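Local atomic coordinates of phospholyase (Arthrobacter aurescens, PDB entry 5G4I), a protein that catalyses a pyridoxal-phosphate-dependent phospholyase reaction, classified as that of ethanolamine-phosphate phospho-lyase, although its family is that of the class III aminotransferases. Residues N62-V67 against M279-G284; F217-S222 against V253-G258; N285-G290 against N315-A320; P72-A77 against G322-R327; S45-T50 against P416-R421. One frame throughout, in Å; residues are numbered along the deposited sequence.

How the contacts relate
Contacts 1 and 2 lie at the cofactor. Their centres are about 12 Å apart, and each brings one residue that bonds to pyridoxal phosphate. Contact 3 carries on along the chain from contact 1, and its loop leads into strand 290-294. It shares helix 316-331 with contact 4, whose centre is about 10 Å away. Contact 5 lies at the sheet whose edge is strand 41-45, not the sheet of strand 290-294; its centre is about 20 Å from those of contacts 2 and 3, but it touches contact 1, which it encloses along the chain. Contact 2 is nested inside contact 1, while contacts 1 and 4 cross. Loop 62-67 thus lies between the active site, helix 316-331 and loop 416-421.

Contact 1: N62-V67 against M279-G284; sequences NNVPHV and MGKPMG. With PLP (pyridoxal-5'-phosphate), chain C.
Pro282 and Lys281 lie against loop 62-67, and the closest backbone approach is between Val64 and Pro282, with CA atoms 4.2 Å apart. Pro282 has the largest share of the buried surface. Pro282 CB faces both Asn63 O, at 3.5 Å, and the His66 ring, with ND1 at 3.6 Å. Val64 meets the root of the lysine instead: its CG2 lies 3.9 Å from Lys281 CB, and the two side chains cross at about a right angle. Further out, Asn63 OD1 comes to 3.8 Å from Lys281 CD. Across the two segments everything is van der Waals packing, and Thr311 of the second subunit packs on both Val64 and Lys281. Beyond CB the lysine runs extended through chi2 and chi3, then bends at chi4 (93°), which turns NZ into the cofactor. Lys281 NZ is bonded to PLP C4A at 1.4 Å and also makes a weak hydrogen bond to PLP O3 (2.7 Å). Loop 62-67 therefore covers the stem of the lysine whose tip holds the cofactor. A lysine linked in this way to C4A is the internal aldimine typical of the fold-type I pyridoxal-phosphate enzymes, to which the class III aminotransferases belong.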
# COMPACT_ATOMS: atom_id res chain seq x y z
N ASN A 62 1.80 19.22 9.67
CA ASN A 62 1.96 18.15 8.64
C ASN A 62 3.39 17.66 8.49
O ASN A 62 4.28 18.43 8.14
CB ASN A 62 1.40 18.60 7.29
CG ASN A 62 -0.14 18.67 7.34
OD1 ASN A 62 -0.83 17.65 7.44
ND2 ASN A 62 -0.66 19.92 7.50
N ASN A 63 3.59 16.34 8.71
CA ASN A 63 4.87 15.71 8.50
C ASN A 63 5.07 15.01 7.14
O ASN A 63 6.22 14.76 6.72
CB ASN A 63 5.21 14.70 9.57
CG ASN A 63 4.25 13.53 9.64
OD1 ASN A 63 3.16 13.55 9.09
ND2 ASN A 63 4.71 12.46 10.34
N VAL A 64 4.01 14.77 6.37
CA VAL A 64 4.14 14.20 5.06
C VAL A 64 4.96 15.12 4.10
O VAL A 64 5.87 14.63 3.39
CB VAL A 64 2.75 13.74 4.49
CG1 VAL A 64 2.85 13.42 3.01
CG2 VAL A 64 2.22 12.56 5.29
N PRO A 65 4.69 16.46 4.01
CA PRO A 65 5.51 17.35 3.22
C PRO A 65 6.79 17.74 3.97
O PRO A 65 7.06 18.87 4.35
CB PRO A 65 4.59 18.60 3.05
CG PRO A 65 3.78 18.59 4.22
CD PRO A 65 3.50 17.15 4.55
N HIS A 66 7.61 16.68 4.22
CA HIS A 66 8.88 16.77 4.97
C HIS A 66 9.78 17.94 4.52
O HIS A 66 10.37 18.64 5.40
CB HIS A 66 9.68 15.44 4.73
CG HIS A 66 10.86 15.23 5.65
ND1 HIS A 66 10.72 15.12 7.01
CD2 HIS A 66 12.18 15.08 5.37
CE1 HIS A 66 11.93 14.88 7.53
NE2 HIS A 66 12.81 14.88 6.56
N VAL A 67 9.91 18.18 3.20
CA VAL A 67 10.75 19.25 2.67
C VAL A 67 9.97 20.48 2.16
O VAL A 67 10.48 21.26 1.33
CB VAL A 67 11.80 18.73 1.66
CG1 VAL A 67 12.80 17.79 2.40
CG2 VAL A 67 11.23 17.97 0.47
N MET A 279 9.04 2.46 7.90
CA MET A 279 8.97 3.91 7.60
C MET A 279 7.88 4.13 6.54
O MET A 279 7.40 3.23 5.83
CB MET A 279 10.34 4.42 7.21
CG MET A 279 10.82 3.82 6.01
SD MET A 279 12.67 4.09 5.72
CE MET A 279 13.37 3.46 6.85
N GLY A 280 7.51 5.42 6.41
CA GLY A 280 6.45 5.86 5.46
C GLY A 280 6.39 7.39 5.56
O GLY A 280 7.42 8.09 5.48
N LYS A 281 5.18 7.92 5.81
CA LYS A 281 4.79 9.36 5.79
C LYS A 281 5.78 10.30 5.04
O LYS A 281 5.54 10.61 3.84
CB LYS A 281 4.27 9.79 7.15
CG LYS A 281 2.84 9.28 7.46
CD LYS A 281 2.26 9.83 8.80
CE LYS A 281 0.77 9.39 9.14
NZ LYS A 281 0.92 8.17 9.99
N PRO A 282 6.75 10.95 5.76
CA PRO A 282 7.64 11.89 5.03
C PRO A 282 8.40 11.42 3.82
O PRO A 282 8.97 12.28 3.07
CB PRO A 282 8.69 12.28 6.14
CG PRO A 282 8.72 11.03 6.98
CD PRO A 282 7.28 10.69 7.10
N MET A 283 8.66 10.11 3.69
CA MET A 283 9.79 9.69 2.84
C MET A 283 9.80 10.12 1.39
O MET A 283 10.87 10.31 0.77
CB MET A 283 10.15 8.24 3.00
CG MET A 283 9.46 7.30 2.30
SD MET A 283 9.83 5.52 2.85
CE MET A 283 11.23 5.02 2.14
N GLY A 284 8.60 10.36 0.79
CA GLY A 284 8.46 10.87 -0.58
C GLY A 284 7.79 12.24 -0.73
O GLY A 284 7.31 12.59 -1.81
N1 PLP C . 2.58 3.79 12.07
C2 PLP C . 2.66 5.06 12.54
C2A PLP C . 3.48 5.36 13.77
C3 PLP C . 1.95 6.16 11.84
O3 PLP C . 2.02 7.44 12.29
C4 PLP C . 1.17 5.81 10.63
C4A PLP C . 0.43 6.84 9.87
C5 PLP C . 1.16 4.38 10.23
C6 PLP C . 1.88 3.45 10.98
C5A PLP C . 0.38 3.94 9.01
O4P PLP C . 0.76 4.74 7.89
P PLP C . -0.10 4.69 6.53
O1P PLP C . -1.31 5.53 6.83
O2P PLP C . 0.83 5.28 5.49
O3P PLP C . -0.39 3.22 6.34

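Contact 2: F217-S222 against V253-G258; sequences FDPLFS and VQSGFG. With PLP (pyridoxal-5'-phosphate), chain C; PO4 (phosphate ion), chain D.
Gln254 lies against the type I turn 218-221 and Ser222 after it with its first carbons and reaches the cofactor with its amide. Gln254 CB is 4.0 Å from Ser222 OG and about as far from the carboxylate of Asp218. Gln254 CG approaches Ser222 OG more closely, at 3.6 Å. Gln254 CG and CD both lie 3.4 Å from PLP O3; the chain bends at chi2 (-75°). At the tip, OE1 accepts from Arg414, while Gln254 NE2 has two acceptors: PLP O3, at a very short 2.5 Å, and O1 of a phosphate ion, at 3.0 Å. That ion probably comes from the crystallisation liquor.

Asp218 holds the facing turn in shape. Its OD1 accepts from Leu220 N, an Asx turn, and OD2 takes both Ser222 N and Ser222 OG, the hydroxyl approaching nearly along the C-O axis at 2.8 Å. A water links the two segments: it donates to Asp218 OD1 and to Ser255 OG and accepts from Gln254 N. An alanine in place of Asp218 would probably leave Leu220 N and both the N-H and hydroxyl of Ser222 without this acceptor, cost the water one of its two acceptors and leave the turn less firmly held. Ser255 OG, bonded to Glu252, rests 3.5 Å from Pro219 CD, and Leu220 CD1 covers Ser255 CB at 3.8 Å.

Both loops leave the ends of neighbouring parallel strands, 214-217 and 247-251. Phe368 of strand 368-373, in the other sheet, packs on Leu220, Ser222 and Gln254, and the chain beyond Ser222 goes on to helix 233-243.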
# COMPACT_ATOMS: atom_id res chain seq x y z
N PHE A 217 7.11 -0.68 18.32
CA PHE A 217 6.96 0.61 19.06
C PHE A 217 7.33 1.78 18.17
O PHE A 217 8.24 1.69 17.33
CB PHE A 217 7.81 0.63 20.38
CG PHE A 217 9.31 0.79 20.17
CD1 PHE A 217 10.08 -0.24 19.64
CD2 PHE A 217 9.97 1.97 20.52
CE1 PHE A 217 11.47 -0.09 19.49
CE2 PHE A 217 11.36 2.12 20.39
CZ PHE A 217 12.10 1.10 19.87
N ASP A 218 6.63 2.92 18.43
CA ASP A 218 7.05 4.26 17.98
C ASP A 218 7.99 4.86 18.98
O ASP A 218 7.58 5.11 20.14
CB ASP A 218 5.79 5.15 17.83
CG ASP A 218 6.04 6.65 17.75
OD1 ASP A 218 7.18 7.08 17.45
OD2 ASP A 218 5.02 7.40 18.01
N PRO A 219 9.26 5.12 18.63
CA PRO A 219 10.23 5.68 19.67
C PRO A 219 9.81 6.96 20.38
O PRO A 219 10.19 7.19 21.53
CB PRO A 219 11.50 5.96 18.80
CG PRO A 219 11.46 4.92 17.74
CD PRO A 219 9.97 4.78 17.36
N LEU A 220 9.02 7.82 19.74
CA LEU A 220 8.49 9.06 20.35
C LEU A 220 7.27 8.79 21.27
O LEU A 220 6.82 9.71 22.05
CB LEU A 220 8.11 10.12 19.29
CG LEU A 220 9.35 10.92 18.79
CD1 LEU A 220 8.96 11.75 17.55
CD2 LEU A 220 9.93 11.86 19.87
N PHE A 221 6.66 7.57 21.15
CA PHE A 221 5.39 7.28 21.86
C PHE A 221 4.43 8.46 21.72
O PHE A 221 3.84 8.93 22.75
CB PHE A 221 5.68 6.86 23.31
CG PHE A 221 6.46 5.53 23.37
CD1 PHE A 221 5.78 4.31 23.26
CD2 PHE A 221 7.85 5.52 23.49
CE1 PHE A 221 6.51 3.12 23.26
CE2 PHE A 221 8.53 4.33 23.49
CZ PHE A 221 7.88 3.12 23.38
N SER A 222 4.22 8.89 20.48
CA SER A 222 3.39 10.05 20.19
C SER A 222 1.91 9.86 20.39
O SER A 222 1.26 10.68 21.11
CB SER A 222 3.71 10.61 18.81
OG SER A 222 3.46 9.68 17.79
N VAL A 253 7.66 5.77 11.36
CA VAL A 253 6.77 6.64 10.54
C VAL A 253 6.66 8.01 11.14
O VAL A 253 6.66 9.02 10.33
CB VAL A 253 5.37 5.96 10.32
CG1 VAL A 253 4.43 6.92 9.63
CG2 VAL A 253 5.52 4.68 9.55
N GLN A 254 6.59 8.17 12.44
CA GLN A 254 6.52 9.48 13.13
C GLN A 254 7.89 10.06 13.51
O GLN A 254 8.04 11.33 13.54
CB GLN A 254 5.71 9.44 14.46
CG GLN A 254 4.26 9.05 14.30
CD GLN A 254 3.40 10.16 13.70
OE1 GLN A 254 3.70 11.32 13.78
NE2 GLN A 254 2.32 9.77 13.13
N SER A 255 8.89 9.24 13.85
CA SER A 255 10.11 9.72 14.40
C SER A 255 11.28 9.74 13.43
O SER A 255 12.37 10.19 13.83
CB SER A 255 10.51 8.89 15.63
OG SER A 255 10.66 7.50 15.33
N GLY A 256 11.11 9.23 12.22
CA GLY A 256 12.26 9.09 11.27
C GLY A 256 12.60 10.30 10.47
O GLY A 256 12.03 11.41 10.61
N PHE A 257 13.57 10.13 9.58
CA PHE A 257 14.00 11.19 8.62
C PHE A 257 14.45 12.46 9.36
O PHE A 257 14.32 13.61 8.87
CB PHE A 257 13.03 11.43 7.49
CG PHE A 257 12.91 10.23 6.56
CD1 PHE A 257 12.08 9.09 6.87
CD2 PHE A 257 13.69 10.16 5.40
CE1 PHE A 257 12.11 7.96 6.05
CE2 PHE A 257 13.71 9.02 4.59
CZ PHE A 257 12.92 7.93 4.94
N GLY A 258 15.05 12.31 10.54
CA GLY A 258 15.64 13.46 11.27
C GLY A 258 14.70 14.36 12.00
O GLY A 258 15.09 15.38 12.65
N1 PLP C . 2.58 3.79 12.07
C2 PLP C . 2.66 5.06 12.54
C2A PLP C . 3.48 5.36 13.77
C3 PLP C . 1.95 6.16 11.84
O3 PLP C . 2.02 7.44 12.29
C4 PLP C . 1.17 5.81 10.63
C4A PLP C . 0.43 6.84 9.87
C5 PLP C . 1.16 4.38 10.23
C6 PLP C . 1.88 3.45 10.98
C5A PLP C . 0.38 3.94 9.01
O4P PLP C . 0.76 4.74 7.89
P PLP C . -0.10 4.69 6.53
O1P PLP C . -1.31 5.53 6.83
O2P PLP C . 0.83 5.28 5.49
O3P PLP C . -0.39 3.22 6.34
P PO4 D . -1.17 11.96 11.73
O1 PO4 D . -0.02 11.57 12.45
O2 PO4 D . -0.95 12.92 10.56
O3 PO4 D . -1.63 13.00 12.74
O4 PO4 D . -2.23 10.94 11.42
O HOH W 1 7.56 6.73 14.71

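Contact 3: N285-G290 against N315-A320; sequences NGHPIG and NPVSSA
The capped first turn of helix 316-331 meets the loop leading into strand 290-294, chiefly through Ser318 and His287, beside the subunit interface. Asn315 is the N-cap: its OD1 accepts from Ser318 N at 2.8 Å in an almost straight bond (173°), with the N-H coming from above the amide plane. Its backbone O takes a second kind of grip, accepting both Ser319 N and Ser319 OG.

Across the contact, His287 points its ring edge at the helix. CG stands anti to the backbone N (chi1 -161°); the ring edge meets Ser318, whose OG lies near the ring plane and receives a weak, bent hydrogen bond from His287 NE2 at 3.0 Å. On the same ring, His287 CE1 is 4.1 Å from Val317 CG1, and Pro288 CD rests 3.5 Å above one face, offset toward the rim. The ring also meets His287 of the second subunit, with the planes about 80° apart, and Pro288 of that subunit packs on both His287 and Ser318. An alanine in place of His287 would probably leave Ser318 OG without this donor and open a gap beside Val317 and at the subunit interface.

Ile289 packs beside them: its CG1 lies in plane at the edge of the His287 ring, and its CD1 reaches 3.3 Å from the backbone O of Ser318. Asn315 ND2 adds a weak hydrogen bond to Ser318 OG, besides its bond to Phe312 O. The same hydroxyl is bridged to the loop by a water, 2.7 Å from Ser318 OG, which donates to Pro288 O, also at 2.7 Å.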
# COMPACT_ATOMS: atom_id res chain seq x y z
N ASN A 285 7.75 13.00 0.38
CA ASN A 285 7.12 14.35 0.41
C ASN A 285 5.61 14.36 0.17
O ASN A 285 5.05 15.42 -0.11
CB ASN A 285 7.78 15.36 -0.51
CG ASN A 285 7.77 16.79 0.10
OD1 ASN A 285 8.13 16.95 1.27
ND2 ASN A 285 7.42 17.81 -0.69
N GLY A 286 5.00 13.18 0.17
CA GLY A 286 3.57 12.98 -0.26
C GLY A 286 3.36 11.94 -1.33
O GLY A 286 2.22 11.48 -1.53
N HIS A 287 4.43 11.49 -1.97
CA HIS A 287 4.38 10.32 -2.91
C HIS A 287 4.12 9.06 -2.08
O HIS A 287 4.71 8.90 -0.95
CB HIS A 287 5.69 10.19 -3.65
CG HIS A 287 5.58 9.36 -4.91
ND1 HIS A 287 5.02 9.86 -6.10
CD2 HIS A 287 5.85 8.06 -5.17
CE1 HIS A 287 4.98 8.90 -7.00
NE2 HIS A 287 5.52 7.81 -6.48
N PRO A 288 3.39 8.04 -2.54
CA PRO A 288 3.13 6.84 -1.68
C PRO A 288 4.35 5.89 -1.66
O PRO A 288 4.60 5.24 -2.67
CB PRO A 288 1.86 6.22 -2.34
CG PRO A 288 1.27 7.30 -3.28
CD PRO A 288 2.52 8.03 -3.75
N ILE A 289 5.10 5.96 -0.60
CA ILE A 289 6.34 5.15 -0.44
C ILE A 289 6.38 4.74 1.06
O ILE A 289 6.10 5.57 1.96
CB ILE A 289 7.66 5.89 -0.79
CG1 ILE A 289 7.62 6.68 -2.08
CG2 ILE A 289 8.86 4.92 -0.81
CD1 ILE A 289 8.84 7.55 -2.32
N GLY A 290 6.79 3.47 1.29
CA GLY A 290 7.20 2.98 2.59
C GLY A 290 8.39 2.03 2.43
O GLY A 290 8.86 1.78 1.34
N ASN A 315 9.48 1.30 -8.10
CA ASN A 315 9.45 1.82 -9.45
C ASN A 315 10.37 3.06 -9.56
O ASN A 315 10.71 3.69 -8.55
CB ASN A 315 7.98 2.12 -9.87
CG ASN A 315 7.38 3.39 -9.22
OD1 ASN A 315 7.76 4.51 -9.51
ND2 ASN A 315 6.44 3.20 -8.31
N PRO A 316 10.84 3.46 -10.79
CA PRO A 316 11.78 4.50 -10.91
C PRO A 316 11.30 5.91 -10.44
O PRO A 316 12.11 6.73 -10.01
CB PRO A 316 12.07 4.55 -12.45
CG PRO A 316 11.69 3.20 -12.95
CD PRO A 316 10.57 2.76 -12.07
N VAL A 317 9.98 6.18 -10.59
CA VAL A 317 9.41 7.47 -10.21
C VAL A 317 9.34 7.67 -8.65
O VAL A 317 9.78 8.67 -8.09
CB VAL A 317 8.07 7.71 -10.90
CG1 VAL A 317 7.41 8.96 -10.35
CG2 VAL A 317 8.30 7.84 -12.39
N SER A 318 8.85 6.62 -7.95
CA SER A 318 8.95 6.56 -6.49
C SER A 318 10.41 6.70 -6.01
O SER A 318 10.67 7.46 -5.06
CB SER A 318 8.36 5.24 -5.97
OG SER A 318 6.94 5.20 -6.15
N SER A 319 11.33 6.01 -6.68
CA SER A 319 12.76 6.09 -6.32
C SER A 319 13.28 7.51 -6.52
O SER A 319 14.05 8.02 -5.67
CB SER A 319 13.54 5.08 -7.13
OG SER A 319 13.09 3.72 -6.91
N ALA A 320 12.92 8.17 -7.63
CA ALA A 320 13.32 9.58 -7.90
C ALA A 320 12.81 10.51 -6.80
O ALA A 320 13.51 11.43 -6.32
CB ALA A 320 12.88 10.01 -9.31
O HOH W 2 6.05 3.49 -4.19

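Contact 4: P72-A77 against G322-R327; sequences PAVADA and GLAVLR
Helices 72-82 and 316-331 pass each other nearly antiparallel beside Val74 and Ala324, the axes of segments 72-77 and 322-327 approaching to 8.8 Å with 154° between their directions; the CA atoms of Val74 and Ala324 are 5.4 Å apart. Ala324 carries the contact from its side, its single methyl pointing at the other helix. Ala324 CB lies 3.9 Å from Ala77 CB and 4.0 Å from Val74 CA, and the carbonyl O of Ala73 is near it as well, so it sits against one helical turn. Small residues on both helices, Ala73, Ala77 and Ala324, allow this approach of an antiparallel helix pair; no hydrogen bond joins the two segments. Where the valines meet, Val74 CG2 touches Ala324 CB and also Val325 CG2, each at 4.1 Å, the two valine side chains crossing obliquely. On the inner side of the pair Val325 also packs on His66 and Asn285, while Val74 packs on Val67. Elsewhere on its surface helix 316-331 sends Leu323 and Leu326 to helix 94-104. Helix 72-82 faces the second subunit as well: Asp76 OD1 is hydrogen-bonded to Tyr79 OH of that subunit, whose Leu83 packs on Ala75.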
# COMPACT_ATOMS: atom_id res chain seq x y z
N PRO A 72 10.05 22.39 -5.28
CA PRO A 72 10.27 22.22 -6.72
C PRO A 72 11.31 21.23 -7.13
O PRO A 72 11.22 20.68 -8.27
CB PRO A 72 10.59 23.66 -7.21
CG PRO A 72 11.13 24.35 -5.98
CD PRO A 72 10.41 23.74 -4.78
N ALA A 73 12.30 20.98 -6.30
CA ALA A 73 13.24 19.90 -6.62
C ALA A 73 12.59 18.53 -6.64
O ALA A 73 12.91 17.65 -7.51
CB ALA A 73 14.35 19.87 -5.60
N VAL A 74 11.67 18.27 -5.69
CA VAL A 74 10.94 17.00 -5.74
C VAL A 74 10.02 16.89 -6.97
O VAL A 74 10.00 15.89 -7.67
CB VAL A 74 10.12 16.75 -4.41
CG1 VAL A 74 9.35 15.45 -4.48
CG2 VAL A 74 11.06 16.72 -3.20
N ALA A 75 9.31 17.97 -7.27
CA ALA A 75 8.42 17.97 -8.41
C ALA A 75 9.19 17.73 -9.74
O ALA A 75 8.76 16.92 -10.58
CB ALA A 75 7.68 19.30 -8.52
N ASP A 76 10.33 18.42 -9.90
CA ASP A 76 11.15 18.28 -11.11
C ASP A 76 11.69 16.85 -11.25
O ASP A 76 11.72 16.24 -12.36
CB ASP A 76 12.31 19.30 -11.09
CG ASP A 76 11.84 20.68 -11.33
OD1 ASP A 76 10.70 20.97 -11.76
OD2 ASP A 76 12.63 21.58 -11.09
N ALA A 77 12.16 16.24 -10.13
CA ALA A 77 12.71 14.90 -10.20
C ALA A 77 11.64 13.88 -10.64
O ALA A 77 11.90 12.96 -11.49
CB ALA A 77 13.31 14.46 -8.85
N GLY A 322 11.98 9.68 -3.62
CA GLY A 322 12.69 9.46 -2.36
C GLY A 322 14.15 9.97 -2.38
O GLY A 322 14.62 10.53 -1.36
N LEU A 323 14.82 9.86 -3.55
CA LEU A 323 16.20 10.39 -3.65
C LEU A 323 16.17 11.92 -3.51
O LEU A 323 17.06 12.50 -2.84
CB LEU A 323 16.79 9.97 -5.01
CG LEU A 323 17.46 8.64 -5.15
CD1 LEU A 323 17.54 8.30 -6.68
CD2 LEU A 323 18.87 8.74 -4.44
N ALA A 324 15.18 12.59 -4.13
CA ALA A 324 15.10 14.07 -4.01
C ALA A 324 14.83 14.58 -2.63
O ALA A 324 15.38 15.64 -2.19
CB ALA A 324 14.09 14.60 -5.01
N VAL A 325 14.05 13.83 -1.85
CA VAL A 325 13.81 14.17 -0.43
C VAL A 325 15.12 14.11 0.38
O VAL A 325 15.45 15.05 1.15
CB VAL A 325 12.69 13.32 0.23
CG1 VAL A 325 12.63 13.51 1.75
CG2 VAL A 325 11.36 13.72 -0.43
N LEU A 326 15.87 12.98 0.23
CA LEU A 326 17.11 12.85 0.95
C LEU A 326 18.15 13.87 0.52
O LEU A 326 18.83 14.48 1.36
CB LEU A 326 17.70 11.43 0.80
CG LEU A 326 17.04 10.25 1.54
CD1 LEU A 326 17.67 8.89 1.11
CD2 LEU A 326 17.07 10.46 3.04
N ARG A 327 18.24 14.12 -0.80
CA ARG A 327 19.22 15.10 -1.31
C ARG A 327 18.91 16.51 -0.73
O ARG A 327 19.81 17.27 -0.33
CB ARG A 327 19.31 15.12 -2.83
CG ARG A 327 20.23 16.26 -3.27

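Contact 5: S45-T50 against P416-R421; sequences SGVWLT and PLVFGR
This is an apolar contact between two turns, with Val47 from a hairpin pressed onto residues 416-419, the stretch that leads from strand 410-413 into helix 421-436. One methyl does the work: Val47 CG1, anti to the carbonyl carbon (chi1 -62°), points into the second turn. There Val47 CG1 comes 3.7 Å from Phe419 CA and 4.0 Å from Phe419 CB, and lies at the edge of the Phe419 ring, near its plane. Val418 CG2 closes in at 4.0 Å from the same Val47 CG1, and Pro416 CB is more distant from it, at 4.4 Å. The hairpin is a two-residue type II' turn from Ser45 to Trp48, joining strands 41-45 and 48-51 at the edge, within this chain, of a seven-stranded mixed sheet. Gly46 takes its first corner with positive phi, which favours glycine. Facing it, Pro416 to Phe419 form a type I turn closed by Phe419 N to Pro416 O at 3.1 Å, and Gly420 follows as the N-cap of the helix. Val47 also uses its second methyl: CG2 lies 3.7 Å above the plane of the Trp48 ring, offset toward the rim. Beyond the turns, Phe419 packs on Ala424 and Leu427 of helix 421-436, and Val418 on Leu334.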
# COMPACT_ATOMS: atom_id res chain seq x y z
N SER A 45 3.05 26.62 -0.10
CA SER A 45 4.46 26.88 -0.47
C SER A 45 5.29 26.84 0.79
O SER A 45 5.13 27.67 1.71
CB SER A 45 4.55 28.26 -1.19
OG SER A 45 5.95 28.42 -1.53
N GLY A 46 6.22 25.85 0.89
CA GLY A 46 7.05 25.73 2.06
C GLY A 46 6.26 25.38 3.30
O GLY A 46 5.72 24.25 3.39
N VAL A 47 6.18 26.31 4.32
CA VAL A 47 5.41 26.12 5.53
C VAL A 47 4.01 26.81 5.46
O VAL A 47 3.28 26.76 6.47
CB VAL A 47 6.15 26.55 6.78
CG1 VAL A 47 7.45 25.74 7.05
CG2 VAL A 47 6.39 28.11 6.81
N TRP A 48 3.71 27.41 4.30
CA TRP A 48 2.47 28.22 4.23
C TRP A 48 1.37 27.56 3.39
O TRP A 48 1.70 26.92 2.36
CB TRP A 48 2.83 29.58 3.61
CG TRP A 48 3.84 30.37 4.38
CD1 TRP A 48 5.17 30.52 4.03
CD2 TRP A 48 3.67 31.02 5.67
NE1 TRP A 48 5.81 31.27 4.98
CE2 TRP A 48 4.93 31.59 6.01
CE3 TRP A 48 2.58 31.23 6.50
CZ2 TRP A 48 5.10 32.34 7.21
CZ3 TRP A 48 2.79 32.00 7.73
CH2 TRP A 48 4.06 32.53 8.03
N LEU A 49 0.12 27.63 3.85
CA LEU A 49 -1.05 27.05 3.17
C LEU A 49 -2.15 28.07 2.99
O LEU A 49 -2.33 28.89 3.87
CB LEU A 49 -1.60 25.88 3.96
CG LEU A 49 -0.75 24.59 3.95
CD1 LEU A 49 -1.04 23.72 5.17
CD2 LEU A 49 -0.94 23.87 2.59
N THR A 50 -2.89 27.97 1.88
CA THR A 50 -3.96 28.92 1.54
C THR A 50 -5.27 28.17 1.32
O THR A 50 -5.31 27.07 0.66
CB THR A 50 -3.65 29.68 0.26
OG1 THR A 50 -2.41 30.40 0.42
CG2 THR A 50 -4.76 30.72 -0.04
N PRO A 416 6.40 20.82 8.82
CA PRO A 416 7.42 20.48 7.79
C PRO A 416 8.84 20.78 8.31
O PRO A 416 9.04 21.74 9.09
CB PRO A 416 7.01 21.34 6.58
CG PRO A 416 5.49 21.50 6.81
CD PRO A 416 5.32 21.70 8.28
N LEU A 417 9.83 19.96 7.93
CA LEU A 417 11.23 20.11 8.47
C LEU A 417 11.97 21.33 7.89
O LEU A 417 13.13 21.58 8.26
CB LEU A 417 12.05 18.80 8.32
CG LEU A 417 12.79 18.45 9.62
CD1 LEU A 417 11.89 17.91 10.69
CD2 LEU A 417 13.95 17.46 9.37
N VAL A 418 11.37 22.11 6.98
CA VAL A 418 11.86 23.40 6.52
C VAL A 418 11.39 24.56 7.42
O VAL A 418 11.72 25.73 7.15
CB VAL A 418 11.52 23.64 5.04
CG1 VAL A 418 12.25 22.74 4.13
CG2 VAL A 418 10.02 23.58 4.79
N PHE A 419 10.71 24.31 8.52
CA PHE A 419 10.25 25.34 9.50
C PHE A 419 11.46 25.81 10.27
O PHE A 419 12.32 25.05 10.79
CB PHE A 419 9.29 24.58 10.46
CG PHE A 419 8.50 25.38 11.49
CD1 PHE A 419 9.05 25.56 12.75
CD2 PHE A 419 7.18 25.77 11.26
CE1 PHE A 419 8.31 26.12 13.79
CE2 PHE A 419 6.45 26.34 12.29
CZ PHE A 419 7.00 26.48 13.54
N GLY A 420 11.60 27.15 10.30
CA GLY A 420 12.77 27.86 10.89
C GLY A 420 12.40 28.72 12.12
O GLY A 420 11.26 28.72 12.63
N ARG A 421 13.38 29.49 12.63
CA ARG A 421 13.25 30.25 13.84
C ARG A 421 12.20 31.33 13.77
O ARG A 421 11.40 31.45 14.72
CB ARG A 421 14.64 30.84 14.22
CG ARG A 421 14.63 31.84 15.39
CD ARG A 421 14.43 31.13 16.66